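Local coordinates for protein similar to yteR (Bacilus subtilis) (Clostridium acetobutylicum, PDB 4WU0) that probably hydrolyses unsaturated rhamnogalacturonan fragments of pectin, as a family 105 glycoside hydrolase related to YteR, at residues 237-250 with 261-274. Sequence-based numbering, arbitrary orientation.
Sequences LLKVQDNASKVWYQ and YLEASGSSMIVYAL
Tyr249 and Leu262 form a single antiparallel backbone bridge, its hydrogen bonds running from Glu263 N to Trp248 O (3.0 Å) and from Gln250 N to Tyr261 O (2.8 Å). Beside it Trp248 N donates to Ser267 OG (2.9 Å, N-H...O 151°), and that hydroxyl in turn donates to Glu263 O, one turn back. The Trp248 indole lies between Gln241 CG on one face and Ile270 CG2 on the other; the latter methyl sits 3.7 Å from the six-membered ring centroid, a CH-pi contact. An almost straight bond from Trp248 NE1 to Leu237 O (2.9 Å), in the ring plane, fixes the indole's rotation against helix 223-240. Val271 CG2 meets the ring edge, while Leu237 CD2 and Ile270 CD1 touch tip to tip. The contact thus joins consecutive helices 223-240 and 264-279 of the six-hairpin, alpha/alpha-barrel fold of this clan, through the chain that connects them. Leu262, with CG anti to its carbonyl carbon (chi1 -58°), lays CD2 over the centre of the Tyr249 ring, 3.6 Å from the centroid, and sets CD1 against Ser245 OG. Gln250 runs alongside Tyr261, with CB over one ring face; Gln250 NE2 donates to Tyr335 O. A water donates to both Gln250 OE1 and Glu263 OE1. Glu263 N-caps helix 264-279: its chain bends at chi2 (-79°), bringing OE1 to Gly266 N (2.8 Å) and OE2 to Ser265 N and OG, while Cys317 N of strand 311-317 also bonds OE2.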
ATOM      1  N   LEU A 237      11.919   2.340  11.117  1.00 13.63           N
ATOM      2  CA  LEU A 237      11.931   1.001  10.545  1.00 13.17           C
ATOM      3  C   LEU A 237      13.337   0.408  10.503  1.00 15.65           C
ATOM      4  O   LEU A 237      13.510  -0.792  10.710  1.00 15.01           O
ATOM      5  CB  LEU A 237      11.294   0.981   9.158  1.00 13.13           C
ATOM      6  CG  LEU A 237       9.798   1.231   9.168  1.00 13.66           C
ATOM      7  CD1 LEU A 237       9.314   1.652   7.777  1.00 14.81           C
ATOM      8  CD2 LEU A 237       9.067  -0.021   9.646  1.00 14.42           C
ATOM      9  N   LEU A 238      14.356   1.221  10.232  1.00 15.75           N
ATOM     10  CA  LEU A 238      15.699   0.674  10.190  1.00 16.18           C
ATOM     11  C   LEU A 238      16.150   0.169  11.565  1.00 19.18           C
ATOM     12  O   LEU A 238      16.939  -0.781  11.660  1.00 19.02           O
ATOM     13  CB  LEU A 238      16.693   1.693   9.604  1.00 17.54           C
ATOM     14  CG  LEU A 238      16.513   1.896   8.089  1.00 19.65           C
ATOM     15  CD1 LEU A 238      17.364   3.025   7.556  1.00 23.15           C
ATOM     16  CD2 LEU A 238      16.847   0.624   7.337  1.00 21.04           C
ATOM     17  N   LYS A 239      15.645   0.783  12.634  1.00 15.96           N
ATOM     18  CA  LYS A 239      15.950   0.305  13.982  1.00 16.54           C
ATOM     19  C   LYS A 239      15.440  -1.107  14.263  1.00 17.61           C
ATOM     20  O   LYS A 239      16.002  -1.802  15.106  1.00 19.71           O
ATOM     21  CB  LYS A 239      15.386   1.251  15.046  1.00 17.04           C
ATOM     22  CG  LYS A 239      16.115   2.602  15.154  1.00 21.04           C
ATOM     23  CD  LYS A 239      15.406   3.507  16.171  1.00 25.83           C
ATOM     24  CE  LYS A 239      16.068   4.858  16.242  1.00 31.12           C
ATOM     25  NZ  LYS A 239      15.240   5.842  16.990  1.00 30.86           N
ATOM     26  N   VAL A 240      14.379  -1.521  13.583  1.00 16.02           N
ATOM     27  CA  VAL A 240      13.800  -2.837  13.810  1.00 14.95           C
ATOM     28  C   VAL A 240      14.004  -3.808  12.654  1.00 15.06           C
ATOM     29  O   VAL A 240      13.480  -4.920  12.687  1.00 16.69           O
ATOM     30  CB  VAL A 240      12.299  -2.765  14.215  1.00 16.33           C
ATOM     31  CG1 VAL A 240      12.166  -2.078  15.585  1.00 19.47           C
ATOM     32  CG2 VAL A 240      11.442  -2.095  13.134  1.00 16.84           C
ATOM     33  N   GLN A 241      14.805  -3.415  11.666  1.00 15.95           N
ATOM     34  CA  GLN A 241      15.164  -4.321  10.585  1.00 16.88           C
ATOM     35  C   GLN A 241      15.861  -5.525  11.189  1.00 16.04           C
ATOM     36  O   GLN A 241      16.717  -5.369  12.050  1.00 16.50           O
ATOM     37  CB  GLN A 241      16.110  -3.632   9.612  1.00 16.36           C
ATOM     38  CG  GLN A 241      16.509  -4.448   8.395  1.00 17.03           C
ATOM     39  CD  GLN A 241      17.645  -3.797   7.605  1.00 16.61           C
ATOM     40  OE1 GLN A 241      18.553  -3.206   8.176  1.00 21.89           O
ATOM     41  NE2 GLN A 241      17.602  -3.928   6.304  1.00 15.96           N
ATOM     42  N   ASP A 242      15.527  -6.719  10.709  1.00 15.76           N
ATOM     43  CA  ASP A 242      16.220  -7.930  11.175  1.00 17.10           C
ATOM     44  C   ASP A 242      17.662  -7.927  10.659  1.00 19.02           C
ATOM     45  O   ASP A 242      17.911  -7.774   9.458  1.00 18.72           O
ATOM     46  CB  ASP A 242      15.478  -9.167  10.707  1.00 16.40           C
ATOM     47  CG  ASP A 242      16.133 -10.458  11.181  1.00 18.59           C
ATOM     48  OD1 ASP A 242      16.306 -10.594  12.412  1.00 23.27           O
ATOM     49  OD2 ASP A 242      16.492 -11.314  10.323  1.00 20.08           O
ATOM     50  N   ASN A 243      18.622  -8.076  11.563  1.00 18.99           N
ATOM     51  CA  ASN A 243      20.027  -7.963  11.185  1.00 23.84           C
ATOM     52  C   ASN A 243      20.494  -9.064  10.236  1.00 20.54           C
ATOM     53  O   ASN A 243      21.245  -8.816   9.314  1.00 23.69           O
ATOM     54  CB  ASN A 243      20.936  -7.987  12.409  1.00 31.21           C
ATOM     55  CG  ASN A 243      22.379  -7.749  12.041  1.00 36.74           C
ATOM     56  OD1 ASN A 243      22.696  -6.782  11.346  1.00 34.48           O
ATOM     57  ND2 ASN A 243      23.259  -8.658  12.452  1.00 34.62           N
ATOM     58  N   ALA A 244      20.062 -10.288  10.478  1.00 21.02           N
ATOM     59  CA  ALA A 244      20.535 -11.414   9.679  1.00 22.02           C
ATOM     60  C   ALA A 244      19.941 -11.383   8.267  1.00 18.04           C
ATOM     61  O   ALA A 244      20.652 -11.506   7.283  1.00 22.08           O
ATOM     62  CB  ALA A 244      20.191 -12.713  10.372  1.00 23.94           C
ATOM     63  N   SER A 245      18.633 -11.191   8.166  1.00 16.82           N
ATOM     64  CA  SER A 245      17.934 -11.293   6.889  1.00 16.57           C
ATOM     65  C   SER A 245      17.848  -9.975   6.117  1.00 17.96           C
ATOM     66  O   SER A 245      17.675  -9.978   4.903  1.00 16.72           O
ATOM     67  CB  SER A 245      16.521 -11.787   7.128  1.00 16.58           C
ATOM     68  OG  SER A 245      15.752 -10.806   7.798  1.00 15.76           O
ATOM     69  N   LYS A 246      17.938  -8.865   6.844  1.00 16.21           N
ATOM     70  CA  LYS A 246      17.763  -7.516   6.292  1.00 15.61           C
ATOM     71  C   LYS A 246      16.332  -7.183   5.900  1.00 13.08           C
ATOM     72  O   LYS A 246      16.114  -6.204   5.186  1.00 15.59           O
ATOM     73  CB  LYS A 246      18.718  -7.241   5.116  1.00 18.98           C
ATOM     74  CG  LYS A 246      20.170  -7.516   5.454  1.00 19.24           C
ATOM     75  CD  LYS A 246      20.629  -6.776   6.696  1.00 24.39           C
ATOM     76  CE  LYS A 246      22.126  -7.018   6.953  1.00 31.13           C
ATOM     77  NZ  LYS A 246      22.552  -6.646   8.330  1.00 30.85           N
ATOM     78  N   VAL A 247      15.368  -7.965   6.387  1.00 12.84           N
ATOM     79  CA  VAL A 247      13.964  -7.678   6.139  1.00 14.99           C
ATOM     80  C   VAL A 247      13.222  -7.496   7.476  1.00 13.24           C
ATOM     81  O   VAL A 247      13.872  -7.292   8.531  1.00 15.01           O
ATOM     82  CB  VAL A 247      13.319  -8.693   5.159  1.00 15.44           C
ATOM     83  CG1 VAL A 247      14.182  -8.762   3.865  1.00 14.84           C
ATOM     84  CG2 VAL A 247      13.162 -10.078   5.758  1.00 14.71           C
ATOM     85  N   TRP A 248      11.888  -7.513   7.426  1.00 13.71           N
ATOM     86  CA  TRP A 248      11.069  -7.091   8.545  1.00 13.41           C
ATOM     87  C   TRP A 248      10.054  -8.141   8.988  1.00 13.21           C
ATOM     88  O   TRP A 248       9.590  -8.945   8.186  1.00 13.75           O
ATOM     89  CB  TRP A 248      10.361  -5.765   8.209  1.00 13.09           C
ATOM     90  CG  TRP A 248      11.303  -4.596   8.253  1.00 12.16           C
ATOM     91  CD1 TRP A 248      11.528  -3.782   9.313  1.00 13.75           C
ATOM     92  CD2 TRP A 248      12.149  -4.120   7.193  1.00 11.65           C
ATOM     93  NE1 TRP A 248      12.471  -2.850   8.997  1.00 14.33           N
ATOM     94  CE2 TRP A 248      12.876  -3.029   7.707  1.00 14.21           C
ATOM     95  CE3 TRP A 248      12.373  -4.522   5.870  1.00 12.82           C
ATOM     96  CZ2 TRP A 248      13.813  -2.308   6.933  1.00 15.63           C
ATOM     97  CZ3 TRP A 248      13.312  -3.825   5.110  1.00 15.35           C
ATOM     98  CH2 TRP A 248      14.025  -2.736   5.654  1.00 15.14           C
ATOM     99  N   TYR A 249       9.726  -8.099  10.278  1.00 14.16           N
ATOM    100  CA  TYR A 249       8.763  -9.004  10.892  1.00 13.72           C
ATOM    101  C   TYR A 249       7.324  -8.552  10.770  1.00 14.57           C
ATOM    102  O   TYR A 249       7.030  -7.354  10.651  1.00 15.59           O
ATOM    103  CB  TYR A 249       9.074  -9.154  12.372  1.00 15.15           C
ATOM    104  CG  TYR A 249      10.289  -9.985  12.652  1.00 14.27           C
ATOM    105  CD1 TYR A 249      10.186 -11.360  12.751  1.00 16.49           C
ATOM    106  CD2 TYR A 249      11.539  -9.392  12.819  1.00 16.36           C
ATOM    107  CE1 TYR A 249      11.288 -12.130  13.013  1.00 17.91           C
ATOM    108  CE2 TYR A 249      12.639 -10.160  13.085  1.00 20.17           C
ATOM    109  CZ  TYR A 249      12.509 -11.524  13.155  1.00 22.06           C
ATOM    110  OH  TYR A 249      13.611 -12.308  13.413  1.00 22.57           O
ATOM    111  N   GLN A 250       6.424  -9.530  10.817  1.00 12.10           N
ATOM    112  CA  GLN A 250       4.977  -9.284  10.907  1.00 11.92           C
ATOM    113  C   GLN A 250       4.611  -8.322  12.038  1.00 12.86           C
ATOM    114  O   GLN A 250       3.884  -7.349  11.811  1.00 13.66           O
ATOM    115  CB  GLN A 250       4.268 -10.635  11.095  1.00 12.57           C
ATOM    116  CG  GLN A 250       2.826 -10.613  11.514  1.00 14.23           C
ATOM    117  CD  GLN A 250       1.881 -10.393  10.348  1.00 13.85           C
ATOM    118  OE1 GLN A 250       2.264  -9.813   9.332  1.00 12.66           O
ATOM    119  NE2 GLN A 250       0.626 -10.794  10.512  1.00 14.31           N
ATOM    120  N   TYR A 261       7.365 -13.783  12.576  1.00 13.82           N
ATOM    121  CA  TYR A 261       7.964 -14.268  11.332  1.00 13.26           C
ATOM    122  C   TYR A 261       8.281 -13.106  10.414  1.00 14.00           C
ATOM    123  O   TYR A 261       7.607 -12.066  10.457  1.00 14.35           O
ATOM    124  CB  TYR A 261       7.034 -15.267  10.636  1.00 14.90           C
ATOM    125  CG  TYR A 261       5.696 -14.725  10.190  1.00 12.76           C
ATOM    126  CD1 TYR A 261       4.615 -14.650  11.065  1.00 12.14           C
ATOM    127  CD2 TYR A 261       5.505 -14.315   8.873  1.00 13.10           C
ATOM    128  CE1 TYR A 261       3.398 -14.180  10.641  1.00 12.56           C
ATOM    129  CE2 TYR A 261       4.304 -13.848   8.438  1.00 14.39           C
ATOM    130  CZ  TYR A 261       3.239 -13.776   9.323  1.00 15.91           C
ATOM    131  OH  TYR A 261       2.039 -13.301   8.882  1.00 15.85           O
ATOM    132  N   LEU A 262       9.304 -13.302   9.588  1.00 13.93           N
ATOM    133  CA  LEU A 262       9.652 -12.345   8.551  1.00 11.79           C
ATOM    134  C   LEU A 262       8.565 -12.388   7.500  1.00 13.43           C
ATOM    135  O   LEU A 262       8.238 -13.458   6.982  1.00 12.91           O
ATOM    136  CB  LEU A 262      11.028 -12.711   7.953  1.00 11.84           C
ATOM    137  CG  LEU A 262      12.180 -12.776   8.950  1.00 14.69           C
ATOM    138  CD1 LEU A 262      13.442 -13.289   8.281  1.00 16.69           C
ATOM    139  CD2 LEU A 262      12.438 -11.411   9.567  1.00 16.22           C
ATOM    140  N   GLU A 263       7.996 -11.223   7.188  1.00 13.67           N
ATOM    141  CA  GLU A 263       6.787 -11.165   6.369  1.00 12.04           C
ATOM    142  C   GLU A 263       7.041 -10.376   5.085  1.00 15.70           C
ATOM    143  O   GLU A 263       7.630  -9.286   5.094  1.00 12.88           O
ATOM    144  CB  GLU A 263       5.624 -10.600   7.200  1.00 12.11           C
ATOM    145  CG  GLU A 263       4.250 -10.772   6.571  1.00 13.03           C
ATOM    146  CD  GLU A 263       3.934  -9.757   5.484  1.00 13.62           C
ATOM    147  OE1 GLU A 263       4.354  -8.600   5.635  1.00 14.64           O
ATOM    148  OE2 GLU A 263       3.233 -10.102   4.482  1.00 12.38           O
ATOM    149  N   ALA A 264       6.591 -10.944   3.971  1.00 12.30           N
ATOM    150  CA  ALA A 264       7.038 -10.499   2.651  1.00 13.77           C
ATOM    151  C   ALA A 264       6.383  -9.229   2.148  1.00 14.92           C
ATOM    152  O   ALA A 264       7.029  -8.427   1.451  1.00 13.20           O
ATOM    153  CB  ALA A 264       6.823 -11.614   1.629  1.00 15.19           C
ATOM    154  N   SER A 265       5.090  -9.052   2.411  1.00 10.59           N
ATOM    155  CA  SER A 265       4.415  -7.905   1.838  1.00 11.13           C
ATOM    156  C   SER A 265       4.878  -6.602   2.495  1.00 13.36           C
ATOM    157  O   SER A 265       5.248  -5.664   1.797  1.00 13.30           O
ATOM    158  CB  SER A 265       2.891  -8.068   1.857  1.00 11.67           C
ATOM    159  OG  SER A 265       2.356  -7.965   3.161  1.00 13.48           O
ATOM    160  N   GLY A 266       4.887  -6.549   3.819  1.00 11.45           N
ATOM    161  CA  GLY A 266       5.404  -5.378   4.507  1.00 13.93           C
ATOM    162  C   GLY A 266       6.867  -5.111   4.155  1.00 14.36           C
ATOM    163  O   GLY A 266       7.235  -3.971   3.871  1.00 14.79           O
ATOM    164  N   SER A 267       7.701  -6.148   4.127  1.00 13.10           N
ATOM    165  CA  SER A 267       9.109  -5.977   3.789  1.00 13.71           C
ATOM    166  C   SER A 267       9.276  -5.405   2.390  1.00 11.94           C
ATOM    167  O   SER A 267      10.095  -4.521   2.179  1.00 13.30           O
ATOM    168  CB  SER A 267       9.855  -7.317   3.900  1.00 12.78           C
ATOM    169  OG  SER A 267       9.925  -7.744   5.252  1.00 13.83           O
ATOM    170  N   SER A 268       8.502  -5.901   1.429  1.00 10.67           N
ATOM    171  CA  SER A 268       8.605  -5.413   0.052  1.00 10.06           C
ATOM    172  C   SER A 268       8.193  -3.950  -0.059  1.00 12.27           C
ATOM    173  O   SER A 268       8.792  -3.168  -0.807  1.00 12.13           O
ATOM    174  CB  SER A 268       7.752  -6.271  -0.888  1.00 13.07           C
ATOM    175  OG  SER A 268       8.280  -7.587  -1.041  1.00 12.62           O
ATOM    176  N   MET A 269       7.135  -3.600   0.663  1.00 11.60           N
ATOM    177  CA  MET A 269       6.621  -2.229   0.661  1.00 11.58           C
ATOM    178  C   MET A 269       7.669  -1.282   1.224  1.00 13.45           C
ATOM    179  O   MET A 269       7.878  -0.181   0.692  1.00 12.96           O
ATOM    180  CB  MET A 269       5.372  -2.136   1.512  1.00 10.81           C
ATOM    181  CG  MET A 269       4.185  -2.799   0.926  1.00 10.44           C
ATOM    182  SD  MET A 269       2.746  -2.599   1.983  1.00 13.08           S
ATOM    183  CE  MET A 269       1.606  -3.625   1.081  1.00 13.57           C
ATOM    184  N   ILE A 270       8.333  -1.723   2.284  1.00 12.36           N
ATOM    185  CA  ILE A 270       9.357  -0.897   2.936  1.00 13.58           C
ATOM    186  C   ILE A 270      10.538  -0.716   1.990  1.00 13.01           C
ATOM    187  O   ILE A 270      11.082   0.378   1.861  1.00 12.85           O
ATOM    188  CB  ILE A 270       9.800  -1.525   4.269  1.00 13.23           C
ATOM    189  CG1 ILE A 270       8.625  -1.490   5.241  1.00 12.91           C
ATOM    190  CG2 ILE A 270      11.022  -0.820   4.853  1.00 14.61           C
ATOM    191  CD1 ILE A 270       8.757  -2.379   6.451  1.00 13.02           C
ATOM    192  N   VAL A 271      10.963  -1.793   1.334  1.00 13.44           N
ATOM    193  CA  VAL A 271      12.085  -1.700   0.395  1.00 13.57           C
ATOM    194  C   VAL A 271      11.753  -0.780  -0.776  1.00 12.89           C
ATOM    195  O   VAL A 271      12.582   0.014  -1.213  1.00 13.20           O
ATOM    196  CB  VAL A 271      12.480  -3.106  -0.105  1.00 13.02           C
ATOM    197  CG1 VAL A 271      13.499  -3.021  -1.261  1.00 13.29           C
ATOM    198  CG2 VAL A 271      13.074  -3.888   1.067  1.00 15.99           C
ATOM    199  N   TYR A 272      10.539  -0.874  -1.289  1.00 12.75           N
ATOM    200  CA  TYR A 272      10.078   0.017  -2.349  1.00 11.57           C
ATOM    201  C   TYR A 272      10.182   1.471  -1.915  1.00 12.26           C
ATOM    202  O   TYR A 272      10.689   2.303  -2.654  1.00 13.13           O
ATOM    203  CB  TYR A 272       8.634  -0.317  -2.690  1.00 13.19           C
ATOM    204  CG  TYR A 272       7.924   0.725  -3.530  1.00 12.58           C
ATOM    205  CD1 TYR A 272       8.144   0.815  -4.893  1.00 14.32           C
ATOM    206  CD2 TYR A 272       7.050   1.624  -2.951  1.00 16.05           C
ATOM    207  CE1 TYR A 272       7.478   1.757  -5.665  1.00 15.61           C
ATOM    208  CE2 TYR A 272       6.377   2.560  -3.710  1.00 14.95           C
ATOM    209  CZ  TYR A 272       6.585   2.616  -5.060  1.00 15.05           C
ATOM    210  OH  TYR A 272       5.889   3.540  -5.795  1.00 16.09           O
ATOM    211  N   ALA A 273       9.656   1.779  -0.737  1.00 13.60           N
ATOM    212  CA  ALA A 273       9.704   3.152  -0.238  1.00 12.19           C
ATOM    213  C   ALA A 273      11.136   3.657  -0.024  1.00 15.93           C
ATOM    214  O   ALA A 273      11.428   4.830  -0.287  1.00 17.68           O
ATOM    215  CB  ALA A 273       8.881   3.278   1.035  1.00 15.41           C
ATOM    216  N   LEU A 274      12.020   2.792   0.469  1.00 15.50           N
ATOM    217  CA  LEU A 274      13.427   3.170   0.629  1.00 13.79           C
ATOM    218  C   LEU A 274      14.025   3.524  -0.712  1.00 14.23           C
ATOM    219  O   LEU A 274      14.691   4.560  -0.868  1.00 15.58           O
ATOM    220  CB  LEU A 274      14.255   2.042   1.253  1.00 15.30           C
ATOM    221  CG  LEU A 274      13.998   1.632   2.696  1.00 20.08           C
ATOM    222  CD1 LEU A 274      14.827   0.390   3.049  1.00 21.66           C
ATOM    223  CD2 LEU A 274      14.341   2.764   3.645  1.00 28.07           C
TER
HETATM  224  O   HOH W   1       3.382  -7.489   8.059  1.00 15.56           O